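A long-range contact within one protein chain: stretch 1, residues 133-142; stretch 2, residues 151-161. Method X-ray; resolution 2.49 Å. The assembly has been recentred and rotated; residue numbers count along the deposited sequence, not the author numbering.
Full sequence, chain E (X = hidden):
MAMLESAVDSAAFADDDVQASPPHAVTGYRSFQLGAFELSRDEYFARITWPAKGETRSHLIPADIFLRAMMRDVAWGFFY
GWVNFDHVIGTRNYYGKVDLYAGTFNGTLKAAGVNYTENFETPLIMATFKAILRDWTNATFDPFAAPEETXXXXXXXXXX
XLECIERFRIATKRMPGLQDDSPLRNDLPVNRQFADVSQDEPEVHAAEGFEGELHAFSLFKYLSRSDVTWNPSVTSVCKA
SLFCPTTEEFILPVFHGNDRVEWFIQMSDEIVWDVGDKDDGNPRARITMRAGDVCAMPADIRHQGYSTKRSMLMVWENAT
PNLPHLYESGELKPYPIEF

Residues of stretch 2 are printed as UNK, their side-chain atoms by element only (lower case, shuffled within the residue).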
# COMPACT_ATOMS: atom_id res chain seq x y z
N LEU E 133 18.32 2.39 -7.80
CA LEU E 133 17.60 3.66 -7.89
C LEU E 133 17.86 4.33 -9.23
O LEU E 133 16.94 4.76 -9.91
CB LEU E 133 17.99 4.61 -6.75
CG LEU E 133 17.57 4.27 -5.32
CD1 LEU E 133 18.33 5.15 -4.32
CD2 LEU E 133 16.06 4.43 -5.16
N ARG E 134 19.13 4.40 -9.61
CA ARG E 134 19.52 5.03 -10.86
C ARG E 134 18.75 4.41 -12.01
O ARG E 134 18.14 5.12 -12.81
CB ARG E 134 21.03 4.89 -11.09
CG ARG E 134 21.58 5.78 -12.19
CD ARG E 134 23.11 5.65 -12.31
NE ARG E 134 23.66 6.58 -13.30
CZ ARG E 134 24.44 7.62 -13.00
NH1 ARG E 134 24.80 7.88 -11.75
NH2 ARG E 134 24.87 8.41 -13.98
N ASP E 135 18.75 3.09 -12.08
CA ASP E 135 18.13 2.41 -13.20
C ASP E 135 16.59 2.42 -13.18
O ASP E 135 15.96 2.60 -14.22
CB ASP E 135 18.68 0.99 -13.33
CG ASP E 135 18.23 0.31 -14.62
OD1 ASP E 135 18.72 0.70 -15.70
OD2 ASP E 135 17.38 -0.61 -14.56
N TRP E 136 15.98 2.25 -12.00
CA TRP E 136 14.53 2.10 -11.93
C TRP E 136 13.76 3.41 -11.75
O TRP E 136 12.52 3.44 -11.82
CB TRP E 136 14.14 1.11 -10.82
CG TRP E 136 14.69 -0.27 -11.03
CD1 TRP E 136 15.45 -0.70 -12.08
CD2 TRP E 136 14.51 -1.40 -10.17
NE1 TRP E 136 15.75 -2.02 -11.92
CE2 TRP E 136 15.19 -2.48 -10.76
CE3 TRP E 136 13.83 -1.60 -8.97
CZ2 TRP E 136 15.22 -3.74 -10.18
CZ3 TRP E 136 13.86 -2.86 -8.39
CH2 TRP E 136 14.55 -3.91 -9.00
N THR E 137 14.49 4.50 -11.52
CA THR E 137 13.84 5.79 -11.38
C THR E 137 13.85 6.58 -12.69
O THR E 137 14.88 7.07 -13.13
CB THR E 137 14.49 6.63 -10.28
OG1 THR E 137 14.56 5.86 -9.07
CG2 THR E 137 13.66 7.89 -10.05
N ASN E 138 12.67 6.70 -13.29
CA ASN E 138 12.49 7.41 -14.53
C ASN E 138 12.48 8.90 -14.28
O ASN E 138 12.35 9.33 -13.14
CB ASN E 138 11.17 6.99 -15.16
CG ASN E 138 11.12 5.51 -15.42
OD1 ASN E 138 12.11 4.91 -15.85
ND2 ASN E 138 9.98 4.89 -15.13
N ALA E 139 12.60 9.67 -15.35
CA ALA E 139 12.76 11.13 -15.27
C ALA E 139 11.51 11.79 -14.72
O ALA E 139 11.51 12.98 -14.44
CB ALA E 139 13.10 11.70 -16.63
N THR E 140 10.47 11.00 -14.56
CA THR E 140 9.15 11.50 -14.29
C THR E 140 8.79 11.28 -12.81
O THR E 140 7.72 11.68 -12.35
CB THR E 140 8.17 10.78 -15.25
OG1 THR E 140 7.07 11.62 -15.59
CG2 THR E 140 7.70 9.48 -14.65
N PHE E 141 9.70 10.67 -12.06
CA PHE E 141 9.42 10.25 -10.68
C PHE E 141 10.56 10.60 -9.71
O PHE E 141 11.71 10.22 -9.90
CB PHE E 141 9.16 8.74 -10.65
CG PHE E 141 8.82 8.19 -9.29
CD1 PHE E 141 7.56 8.40 -8.74
CD2 PHE E 141 9.75 7.43 -8.58
CE1 PHE E 141 7.23 7.89 -7.48
CE2 PHE E 141 9.42 6.92 -7.33
CZ PHE E 141 8.16 7.15 -6.77
N ASP E 142 10.21 11.32 -8.65
CA ASP E 142 11.15 11.70 -7.61
C ASP E 142 10.80 10.98 -6.32
O ASP E 142 9.86 11.36 -5.62
CB ASP E 142 11.11 13.22 -7.42
CG ASP E 142 11.81 13.69 -6.15
OD1 ASP E 142 12.61 12.93 -5.55
OD2 ASP E 142 11.57 14.83 -5.75
N UNK E 151 5.46 12.80 -10.42
CA UNK E 151 4.74 11.97 -11.38
C UNK E 151 4.71 10.49 -11.00
O UNK E 151 4.74 10.12 -9.82
N UNK E 152 4.67 9.64 -12.02
CA UNK E 152 4.51 8.21 -11.83
C UNK E 152 5.84 7.46 -11.87
O UNK E 152 6.74 7.81 -12.63
c UNK E 152 3.58 7.65 -12.92
o UNK E 152 3.37 6.25 -12.77
N UNK E 153 5.96 6.41 -11.05
CA UNK E 153 7.11 5.51 -11.17
C UNK E 153 6.78 4.36 -12.11
O UNK E 153 7.62 3.47 -12.33
c UNK E 153 7.51 4.97 -9.81
N UNK E 154 5.57 4.37 -12.66
CA UNK E 154 5.08 3.23 -13.43
C UNK E 154 5.43 3.31 -14.92
O UNK E 154 5.62 4.40 -15.47
c UNK E 154 3.57 3.07 -13.25
c UNK E 154 1.64 2.92 -9.99
c UNK E 154 2.03 3.26 -11.28
c UNK E 154 3.91 1.79 -11.11
c UNK E 154 3.16 2.70 -11.85
c UNK E 154 2.38 2.01 -9.25
c UNK E 154 3.51 1.44 -9.81
N UNK E 155 5.55 2.15 -15.54
CA UNK E 155 5.73 2.06 -16.98
C UNK E 155 7.10 1.51 -17.33
O UNK E 155 7.80 0.94 -16.49
N UNK E 156 7.50 1.69 -18.58
CA UNK E 156 8.79 1.19 -19.02
C UNK E 156 9.90 2.21 -18.76
O UNK E 156 9.63 3.40 -18.51
n UNK E 156 6.59 -1.93 -22.18
c UNK E 156 8.69 0.77 -20.49
c UNK E 156 6.01 -2.34 -23.31
n UNK E 156 5.20 -3.39 -23.29
c UNK E 156 7.67 -0.34 -20.66
c UNK E 156 7.49 -0.78 -22.10
n UNK E 156 6.25 -1.70 -24.45
N UNK E 157 11.14 1.75 -18.77
CA UNK E 157 12.26 2.64 -18.51
C UNK E 157 12.12 3.91 -19.33
O UNK E 157 11.74 3.86 -20.50
c UNK E 157 16.29 4.26 -17.33
c UNK E 157 13.59 1.96 -18.80
c UNK E 157 15.04 3.40 -17.33
c UNK E 157 14.77 2.92 -18.74
n UNK E 157 16.96 4.34 -16.03
N UNK E 158 12.42 5.04 -18.73
CA UNK E 158 12.15 6.29 -19.41
C UNK E 158 12.95 7.47 -18.85
O UNK E 158 12.40 8.35 -18.16
o UNK E 158 11.14 8.64 -20.49
c UNK E 158 10.30 7.77 -20.26
c UNK E 158 10.66 6.59 -19.39
n UNK E 158 9.07 7.79 -20.77
N UNK E 159 14.23 7.50 -19.18
CA UNK E 159 15.12 8.53 -18.68
C UNK E 159 15.63 8.24 -17.28
O UNK E 159 15.43 7.16 -16.72
N UNK E 160 16.31 9.23 -16.72
CA UNK E 160 16.88 9.11 -15.40
C UNK E 160 16.43 10.32 -14.61
O UNK E 160 15.88 11.27 -15.18
c UNK E 160 18.41 9.07 -15.49
c UNK E 160 20.51 7.73 -15.98
c UNK E 160 19.00 7.71 -15.82
o UNK E 160 21.11 8.83 -16.04
o UNK E 160 21.12 6.64 -16.06
N UNK E 161 16.64 10.29 -13.30
CA UNK E 161 16.40 11.46 -12.46
C UNK E 161 17.52 11.60 -11.44
O UNK E 161 17.27 11.61 -10.24
c UNK E 161 15.05 11.34 -11.75
n UNK E 161 15.17 13.75 -11.77
c UNK E 161 14.45 12.69 -11.43
o UNK E 161 13.35 12.78 -10.90
O HOH W 1 17.55 7.59 -12.33
O HOH W 2 10.44 5.28 -11.99
O HOH W 3 7.51 6.10 -14.68
O HOH W 4 4.42 10.71 -14.95

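Position 151 has no side-chain atoms, and its CA lies 3.1 Å from Thr140 O; a CB built there would fall 2.4 Å from that same oxygen, a clash. It is Gly151. Position 152 carries one carbon and then one oxygen, and its CA-to-CB bond points away from stretch 1, which fits Ser152. Its hydroxyl OG accepts a bond from the backbone N of position 154 (2.9 Å), within its own stretch.

Position 153 has a single side-chain carbon, CB, which sits 3.4 Å from the centroid of the Phe141 ring and 7° off its normal, a CH-pi contact over one face. It is Ala153. At position 154 one carbon leads to a six-membered carbon ring; the CA-to-CB bond points away from stretch 1: Phe154.

Position 155 has no side chain, and its phi/psi of 113/-164 would jam a CB against the preceding carbonyl oxygen, so it is Gly155. Position 156 has three carbons, a nitrogen, and a carbon bearing two more nitrogens, the guanidinium of Arg156; its CA-to-CB bond points away, and the guanidinium is hydrogen-bonded elsewhere in the structure.

Position 157 has four carbons in a row ending in nitrogen, and this terminal nitrogen reaches the helix and donates to Asp135 O at 2.7 Å. It is Lys157; Asp135 OD1, 4.1 Å from Lys157 NZ, adds an opposite charge nearby without forming a salt bridge.

Position 158 has two carbons, the second carrying one oxygen and one nitrogen. This is Asn158, although its backbone does the bonding: Asn158 N donates to Asn138 OD1 (2.9 Å), and Asn158 O accepts from Ala139 N (3.1 Å, nearly linear at 177°).

Position 159 is bare, with phi positive at 82°. A CB would be jammed against the preceding carbonyl oxygen and would stand 3.0 Å from Ala139 CB, so the residue is Gly159.

At position 160 three carbons end in two oxygens, a carboxylate, one oxygen of which lies 3.8 Å from Arg134 NE. Glu160 thus forms a long salt bridge through OE2. Position 161 again has two carbons with one oxygen and one nitrogen, and its CB points toward stretch 1, 3.6 Å from Asn138 O; it is Asn161.

The contact mixes backbone and side-chain groups. Asn138 and Ala139 clasp the backbone of Asn158, while Lys157 and Glu160 reach back to the end of the helix. Waters bridge the stretches: water 1 donates to Arg134 O and Thr137 O and accepts from Asn161 N, and water 3 joins Asn138 ND2 to Ser152 O and Phe154 O. Ala153 against Phe141 supplies the apolar anchor.

Stretch 2 (151-161) GSAFGRKNGEN
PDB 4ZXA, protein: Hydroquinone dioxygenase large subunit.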